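Local atomic coordinates of alpha-1,3-glucanase (Streptomyces thermodiastaticus, PDB entry 7C7D), a protein that hydrolyses the alpha-1,3-glucosidic linkages of alpha-1,3-glucan as a thermostable glycoside hydrolase of family GH87. Residues A109-A115 against V192-V198; Q533-P537 against C558-S562. All coordinates share one frame. Residue numbers count along the deposited sequence, not the author numbering.

Following the chain from its N terminus, contact 1 (109-115 with 192-198) comes first: it brings together two strands of the N-terminal beta-rich domain D1 and closes a loop of 76 residues, about half of them strand and none helix. The chain then enters the long right-handed parallel beta-helix of the pectate lyase-like type. Contact 2 (533-537 with 558-562) closes a much shorter loop of 20 residues there, joining consecutive turns near the C-terminal end. The two loops follow in series, neither enclosing nor crossing the other. The centres of contact 1 and contact 2 lie about 46 Å apart, on opposite sides of the centre of the chain. The nearest atoms of contact 1 and contact 2 are about 28 Å apart.

Contact 1 (A109-A115 against V192-V198); sequences ANALTVA and VADFEQV
Strands 111-115 and 192-196 run antiparallel, their axes 4.6 Å apart at closest approach and 162° between directions. Thr113 and Asp194 form a hydrogen-bonded pair, Thr113 N to Asp194 O at 3.0 Å and Asp194 N to Thr113 O at 2.7 Å; Ala115 N reaches Val192 O at 2.9 Å. In a classic beta bulge Asn110 and Ala111 both face Glu196: Glu196 O accepts from Asn110 N (2.9 Å) and weakly from Ala111 N (3.0 Å), while Glu196 N donates to Ala111 O (3.1 Å). The Asn110 side chain (chi1 p) continues the pairing, its OD1 accepting from Val198 N at 2.7 Å and its ND2 donating to Val198 O at 2.8 Å. On the face of Thr113, Asp194 and Glu196, a water joins Thr113 OG1 and Glu196 OE1, 2.8 Å from each. The Asp194 carboxylate hydrogen-bonds to Ser61 and salt-bridges to Arg372, that of Glu196 to Arg346; both arginines belong to the parallel beta-helix, so the Asp194/Glu196 face docks D1 onto it. On the opposite face Leu112 (chi1 t) sets CD1 4.2 Å from the Phe195 ring centroid, a CH-pi contact. Strands 163-169 and 59-63 flank the pair, and Leu181 of strand 178-183 packs against Leu112 and Val114.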
ATOM      1  N   ALA A 109      17.504 -13.052 -11.490  1.00 32.20           N
ATOM      2  CA  ALA A 109      16.055 -13.019 -11.593  1.00 30.57           C
ATOM      3  C   ALA A 109      15.613 -13.992 -12.673  1.00 31.25           C
ATOM      4  O   ALA A 109      16.369 -14.303 -13.598  1.00 33.24           O
ATOM      5  CB  ALA A 109      15.552 -11.605 -11.904  1.00 28.76           C
ATOM      6  N   ASN A 110      14.387 -14.492 -12.519  1.00 30.01           N
ATOM      7  CA  ASN A 110      13.745 -15.326 -13.525  1.00 28.68           C
ATOM      8  C   ASN A 110      12.303 -14.897 -13.753  1.00 27.72           C
ATOM      9  O   ASN A 110      11.550 -15.611 -14.424  1.00 28.22           O
ATOM     10  CB  ASN A 110      13.803 -16.812 -13.144  1.00 28.78           C
ATOM     11  CG  ASN A 110      13.072 -17.119 -11.843  1.00 28.20           C
ATOM     12  OD1 ASN A 110      12.572 -16.223 -11.165  1.00 27.98           O
ATOM     13  ND2 ASN A 110      13.011 -18.400 -11.492  1.00 28.90           N
ATOM     14  N   ALA A 111      11.906 -13.757 -13.197  1.00 25.25           N
ATOM     15  CA  ALA A 111      10.530 -13.301 -13.258  1.00 22.89           C
ATOM     16  C   ALA A 111      10.519 -11.782 -13.328  1.00 22.11           C
ATOM     17  O   ALA A 111      11.446 -11.113 -12.856  1.00 22.88           O
ATOM     18  CB  ALA A 111       9.729 -13.790 -12.049  1.00 23.30           C
ATOM     19  N   LEU A 112       9.453 -11.251 -13.915  1.00 19.99           N
ATOM     20  CA  LEU A 112       9.353  -9.831 -14.210  1.00 19.31           C
ATOM     21  C   LEU A 112       7.946  -9.352 -13.893  1.00 17.06           C
ATOM     22  O   LEU A 112       6.974  -9.978 -14.321  1.00 17.61           O
ATOM     23  CB  LEU A 112       9.641  -9.625 -15.700  1.00 21.84           C
ATOM     24  CG  LEU A 112       9.498  -8.230 -16.285  1.00 23.20           C
ATOM     25  CD1 LEU A 112      10.491  -7.295 -15.628  1.00 24.06           C
ATOM     26  CD2 LEU A 112       9.719  -8.277 -17.786  1.00 24.80           C
ATOM     27  N   THR A 113       7.837  -8.258 -13.139  1.00 15.76           N
ATOM     28  CA  THR A 113       6.576  -7.545 -12.962  1.00 15.19           C
ATOM     29  C   THR A 113       6.772  -6.114 -13.433  1.00 14.82           C
ATOM     30  O   THR A 113       7.764  -5.474 -13.069  1.00 16.90           O
ATOM     31  CB  THR A 113       6.120  -7.555 -11.500  1.00 15.98           C
ATOM     32  OG1 THR A 113       5.989  -8.909 -11.053  1.00 17.94           O
ATOM     33  CG2 THR A 113       4.776  -6.849 -11.343  1.00 16.03           C
ATOM     34  N   VAL A 114       5.845  -5.613 -14.244  1.00 14.31           N
ATOM     35  CA  VAL A 114       5.961  -4.286 -14.838  1.00 13.46           C
ATOM     36  C   VAL A 114       4.730  -3.466 -14.486  1.00 12.91           C
ATOM     37  O   VAL A 114       3.599  -3.903 -14.728  1.00 13.13           O
ATOM     38  CB  VAL A 114       6.124  -4.369 -16.364  1.00 15.03           C
ATOM     39  CG1 VAL A 114       6.238  -2.975 -16.961  1.00 16.50           C
ATOM     40  CG2 VAL A 114       7.342  -5.203 -16.718  1.00 16.51           C
ATOM     41  N   ALA A 115       4.946  -2.281 -13.923  1.00 12.81           N
ATOM     42  CA  ALA A 115       3.873  -1.318 -13.704  1.00 12.75           C
ATOM     43  C   ALA A 115       3.802  -0.398 -14.917  1.00 12.18           C
ATOM     44  O   ALA A 115       4.819   0.149 -15.348  1.00 12.46           O
ATOM     45  CB  ALA A 115       4.130  -0.509 -12.432  1.00 12.71           C
ATOM     46  N   VAL A 192       7.928   1.296 -13.929  1.00 12.55           N
ATOM     47  CA  VAL A 192       8.954   0.647 -13.119  1.00 12.73           C
ATOM     48  C   VAL A 192       8.822  -0.847 -13.379  1.00 13.01           C
ATOM     49  O   VAL A 192       7.728  -1.346 -13.654  1.00 13.75           O
ATOM     50  CB  VAL A 192       8.789   1.015 -11.617  1.00 12.79           C
ATOM     51  CG1 VAL A 192       7.375   0.725 -11.103  1.00 13.68           C
ATOM     52  CG2 VAL A 192       9.848   0.317 -10.752  1.00 14.23           C
ATOM     53  N   ALA A 193       9.944  -1.557 -13.323  1.00 13.84           N
ATOM     54  CA  ALA A 193       9.963  -3.002 -13.495  1.00 13.83           C
ATOM     55  C   ALA A 193      10.623  -3.651 -12.287  1.00 14.31           C
ATOM     56  O   ALA A 193      11.634  -3.153 -11.780  1.00 16.00           O
ATOM     57  CB  ALA A 193      10.713  -3.396 -14.772  1.00 16.14           C
ATOM     58  N   ASP A 194      10.050  -4.762 -11.830  1.00 14.25           N
ATOM     59  CA  ASP A 194      10.562  -5.518 -10.692  1.00 14.61           C
ATOM     60  C   ASP A 194      11.177  -6.815 -11.202  1.00 15.68           C
ATOM     61  O   ASP A 194      10.549  -7.542 -11.981  1.00 16.83           O
ATOM     62  CB  ASP A 194       9.448  -5.869  -9.698  1.00 15.93           C
ATOM     63  CG  ASP A 194       8.611  -4.673  -9.274  1.00 16.43           C
ATOM     64  OD1 ASP A 194       9.117  -3.534  -9.241  1.00 16.57           O
ATOM     65  OD2 ASP A 194       7.423  -4.892  -8.957  1.00 17.87           O
ATOM     66  N   PHE A 195      12.396  -7.113 -10.752  1.00 15.87           N
ATOM     67  CA  PHE A 195      13.130  -8.299 -11.171  1.00 17.59           C
ATOM     68  C   PHE A 195      13.239  -9.233  -9.976  1.00 17.59           C
ATOM     69  O   PHE A 195      13.860  -8.879  -8.970  1.00 17.14           O
ATOM     70  CB  PHE A 195      14.506  -7.887 -11.692  1.00 17.83           C
ATOM     71  CG  PHE A 195      14.438  -7.064 -12.943  1.00 18.52           C
ATOM     72  CD1 PHE A 195      14.258  -5.688 -12.884  1.00 19.33           C
ATOM     73  CD2 PHE A 195      14.499  -7.674 -14.183  1.00 20.31           C
ATOM     74  CE1 PHE A 195      14.179  -4.933 -14.041  1.00 19.60           C
ATOM     75  CE2 PHE A 195      14.411  -6.925 -15.344  1.00 21.24           C
ATOM     76  CZ  PHE A 195      14.251  -5.554 -15.274  1.00 20.66           C
ATOM     77  N   GLU A 196      12.606 -10.404 -10.075  1.00 18.94           N
ATOM     78  CA  GLU A 196      12.418 -11.301  -8.942  1.00 20.61           C
ATOM     79  C   GLU A 196      12.978 -12.683  -9.247  1.00 21.77           C
ATOM     80  O   GLU A 196      12.882 -13.171 -10.379  1.00 20.97           O
ATOM     81  CB  GLU A 196      10.927 -11.446  -8.585  1.00 20.08           C
ATOM     82  CG  GLU A 196      10.677 -12.248  -7.309  1.00 22.07           C
ATOM     83  CD  GLU A 196       9.250 -12.156  -6.803  1.00 23.03           C
ATOM     84  OE1 GLU A 196       8.471 -11.325  -7.322  1.00 22.69           O
ATOM     85  OE2 GLU A 196       8.909 -12.920  -5.873  1.00 23.38           O
ATOM     86  N   GLN A 197      13.552 -13.315  -8.224  1.00 24.15           N
ATOM     87  CA  GLN A 197      13.923 -14.722  -8.275  1.00 27.06           C
ATOM     88  C   GLN A 197      12.793 -15.524  -7.645  1.00 27.83           C
ATOM     89  O   GLN A 197      12.607 -15.493  -6.423  1.00 27.44           O
ATOM     90  CB  GLN A 197      15.227 -14.961  -7.519  1.00 29.21           C
ATOM     91  CG  GLN A 197      15.729 -16.384  -7.643  1.00 32.34           C
ATOM     92  CD  GLN A 197      16.065 -16.752  -9.075  1.00 35.11           C
ATOM     93  OE1 GLN A 197      15.867 -17.891  -9.497  1.00 37.42           O
ATOM     94  NE2 GLN A 197      16.589 -15.791  -9.827  1.00 36.46           N
ATOM     95  N   VAL A 198      12.037 -16.232  -8.479  1.00 26.17           N
ATOM     96  CA  VAL A 198      10.923 -17.056  -8.030  1.00 26.97           C
ATOM     97  C   VAL A 198      11.382 -18.504  -8.001  1.00 28.44           C
ATOM     98  O   VAL A 198      11.949 -19.004  -8.979  1.00 29.49           O
ATOM     99  CB  VAL A 198       9.701 -16.881  -8.947  1.00 27.47           C
ATOM    100  CG1 VAL A 198       8.608 -17.881  -8.582  1.00 28.22           C
ATOM    101  CG2 VAL A 198       9.180 -15.456  -8.853  1.00 26.87           C
TER
HETATM  102  O   HOH W   1       8.067  -9.309  -9.270  1.00 25.92           O

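Contact 2 (Q533-P537 against C558-S562); sequences QAEAP and CPFPS
Two backbone hydrogen bonds hold the segments together: Cys558 N donates to Ala534 O at 2.9 Å, and Phe560 N to Glu535 O, also at 2.9 Å. Pro559, which has no amide proton, lies between the two donors. Here the two segments draw close, with Glu535 CA and Pro559 CA 3.9 Å apart, and Pro559 CA makes a CA-H...O contact of 3.2 Å to Glu535 O. Glu535 leaves the extended conformation (phi/psi -127/-2), turning the chain at the end of strand 533-534. Its side chain (chi1 m, chi2 t) receives a bond from Gln533 NE2 at OE1 (2.8 Å). A water donates to Cys558 O at 2.7 Å and weakly to Glu535 OE2 at 3.3 Å. Glu535 OE2 also lies 3.5 Å from CE2 at the edge of the Phe560 ring (chi1 p). Looser packing sets Pro537 CD 4.5 Å from Pro559 CB; beyond Phe560, a cis peptide leads into Pro561. This is stacking of successive beta-helix coils carried past the strands. Strand 502-505 lies beside strand 530-534 on the preceding coil, Phe567 of strand 567-571 packs on Ala534 and Pro559, and a disulfide from Cys558 to Cys585 ties the C-terminal tail to the loop following strand 553-557.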
ATOM      1  N   GLN A 533       4.595  21.792  10.274  1.00 11.91           N
ATOM      2  CA  GLN A 533       3.395  22.534   9.907  1.00 12.15           C
ATOM      3  C   GLN A 533       2.411  22.340  11.059  1.00 12.31           C
ATOM      4  O   GLN A 533       1.764  21.296  11.160  1.00 12.80           O
ATOM      5  CB  GLN A 533       2.850  21.992   8.592  1.00 13.76           C
ATOM      6  CG  GLN A 533       1.608  22.689   8.065  1.00 15.20           C
ATOM      7  CD  GLN A 533       1.140  22.097   6.751  1.00 15.32           C
ATOM      8  OE1 GLN A 533       1.921  21.951   5.806  1.00 17.06           O
ATOM      9  NE2 GLN A 533      -0.137  21.751   6.680  1.00 16.60           N
ATOM     10  N   ALA A 534       2.344  23.325  11.958  1.00 12.00           N
ATOM     11  CA  ALA A 534       1.567  23.233  13.191  1.00 12.60           C
ATOM     12  C   ALA A 534       0.311  24.084  13.060  1.00 13.02           C
ATOM     13  O   ALA A 534       0.382  25.318  13.036  1.00 15.26           O
ATOM     14  CB  ALA A 534       2.395  23.674  14.394  1.00 14.78           C
ATOM     15  N   GLU A 535      -0.840  23.420  12.993  1.00 12.93           N
ATOM     16  CA  GLU A 535      -2.111  24.091  12.787  1.00 14.58           C
ATOM     17  C   GLU A 535      -3.158  23.743  13.832  1.00 14.25           C
ATOM     18  O   GLU A 535      -4.273  24.268  13.765  1.00 15.16           O
ATOM     19  CB  GLU A 535      -2.652  23.773  11.394  1.00 18.74           C
ATOM     20  CG  GLU A 535      -1.738  24.261  10.308  1.00 23.91           C
ATOM     21  CD  GLU A 535      -2.283  23.960   8.945  1.00 29.82           C
ATOM     22  OE1 GLU A 535      -2.036  22.844   8.453  1.00 31.48           O
ATOM     23  OE2 GLU A 535      -2.980  24.829   8.383  1.00 34.20           O
ATOM     24  N   ALA A 536      -2.854  22.870  14.753  1.00 14.89           N
ATOM     25  CA  ALA A 536      -3.729  22.576  15.870  1.00 15.81           C
ATOM     26  C   ALA A 536      -3.207  23.256  17.123  1.00 13.39           C
ATOM     27  O   ALA A 536      -2.004  23.490  17.247  1.00 14.05           O
ATOM     28  CB  ALA A 536      -3.750  21.071  16.138  1.00 16.34           C
ATOM     29  N   PRO A 537      -4.073  23.590  18.075  1.00 13.06           N
ATOM     30  CA  PRO A 537      -3.586  23.942  19.412  1.00 14.05           C
ATOM     31  C   PRO A 537      -2.983  22.714  20.074  1.00 13.71           C
ATOM     32  O   PRO A 537      -3.231  21.576  19.671  1.00 14.62           O
ATOM     33  CB  PRO A 537      -4.855  24.393  20.140  1.00 15.36           C
ATOM     34  CG  PRO A 537      -5.961  23.641  19.447  1.00 17.43           C
ATOM     35  CD  PRO A 537      -5.545  23.518  18.010  1.00 15.54           C
ATOM     36  N   CYS A 558       0.550  28.215  13.188  1.00 14.83           N
ATOM     37  CA  CYS A 558      -0.627  29.060  12.983  1.00 16.99           C
ATOM     38  C   CYS A 558      -1.874  28.230  13.263  1.00 15.71           C
ATOM     39  O   CYS A 558      -2.543  27.748  12.338  1.00 16.07           O
ATOM     40  CB  CYS A 558      -0.643  29.633  11.560  1.00 19.79           C
ATOM     41  SG  CYS A 558       0.920  30.398  10.973  1.00 22.73           S
ATOM     42  N   PRO A 559      -2.213  28.025  14.542  1.00 15.25           N
ATOM     43  CA  PRO A 559      -3.357  27.167  14.873  1.00 15.22           C
ATOM     44  C   PRO A 559      -4.682  27.754  14.420  1.00 14.56           C
ATOM     45  O   PRO A 559      -4.890  28.970  14.411  1.00 16.60           O
ATOM     46  CB  PRO A 559      -3.312  27.069  16.405  1.00 17.67           C
ATOM     47  CG  PRO A 559      -1.937  27.487  16.789  1.00 18.83           C
ATOM     48  CD  PRO A 559      -1.497  28.476  15.746  1.00 16.67           C
ATOM     49  N   PHE A 560      -5.594  26.859  14.059  1.00 14.79           N
ATOM     50  CA  PHE A 560      -6.971  27.218  13.757  1.00 15.16           C
ATOM     51  C   PHE A 560      -7.890  26.200  14.415  1.00 15.32           C
ATOM     52  O   PHE A 560      -7.489  25.050  14.629  1.00 15.09           O
ATOM     53  CB  PHE A 560      -7.231  27.330  12.239  1.00 17.15           C
ATOM     54  CG  PHE A 560      -7.179  26.020  11.477  1.00 17.62           C
ATOM     55  CD1 PHE A 560      -8.300  25.208  11.390  1.00 18.21           C
ATOM     56  CD2 PHE A 560      -6.031  25.646  10.784  1.00 18.29           C
ATOM     57  CE1 PHE A 560      -8.265  24.020  10.663  1.00 18.81           C
ATOM     58  CE2 PHE A 560      -5.996  24.460  10.054  1.00 18.97           C
ATOM     59  CZ  PHE A 560      -7.110  23.648   9.997  1.00 20.12           C
ATOM     60  N   PRO A 561      -9.127  26.594  14.762  1.00 15.25           N
ATOM     61  CA  PRO A 561      -9.690  27.934  14.574  1.00 15.76           C
ATOM     62  C   PRO A 561      -9.211  28.944  15.595  1.00 15.82           C
ATOM     63  O   PRO A 561      -8.762  28.591  16.686  1.00 16.91           O
ATOM     64  CB  PRO A 561     -11.187  27.703  14.785  1.00 16.56           C
ATOM     65  CG  PRO A 561     -11.250  26.573  15.744  1.00 17.19           C
ATOM     66  CD  PRO A 561     -10.101  25.674  15.373  1.00 16.18           C
ATOM     67  N   SER A 562      -9.327  30.216  15.232  1.00 16.05           N
ATOM     68  CA  SER A 562      -9.125  31.285  16.197  1.00 17.22           C
ATOM     69  C   SER A 562     -10.000  31.043  17.417  1.00 17.25           C
ATOM     70  O   SER A 562     -11.189  30.738  17.293  1.00 17.56           O
ATOM     71  CB  SER A 562      -9.507  32.614  15.554  1.00 19.54           C
ATOM     72  OG  SER A 562      -8.706  32.868  14.419  1.00 24.53           O
TER
HETATM   73  O   HOH W   2      -3.284  27.804   9.783  1.00 38.12           O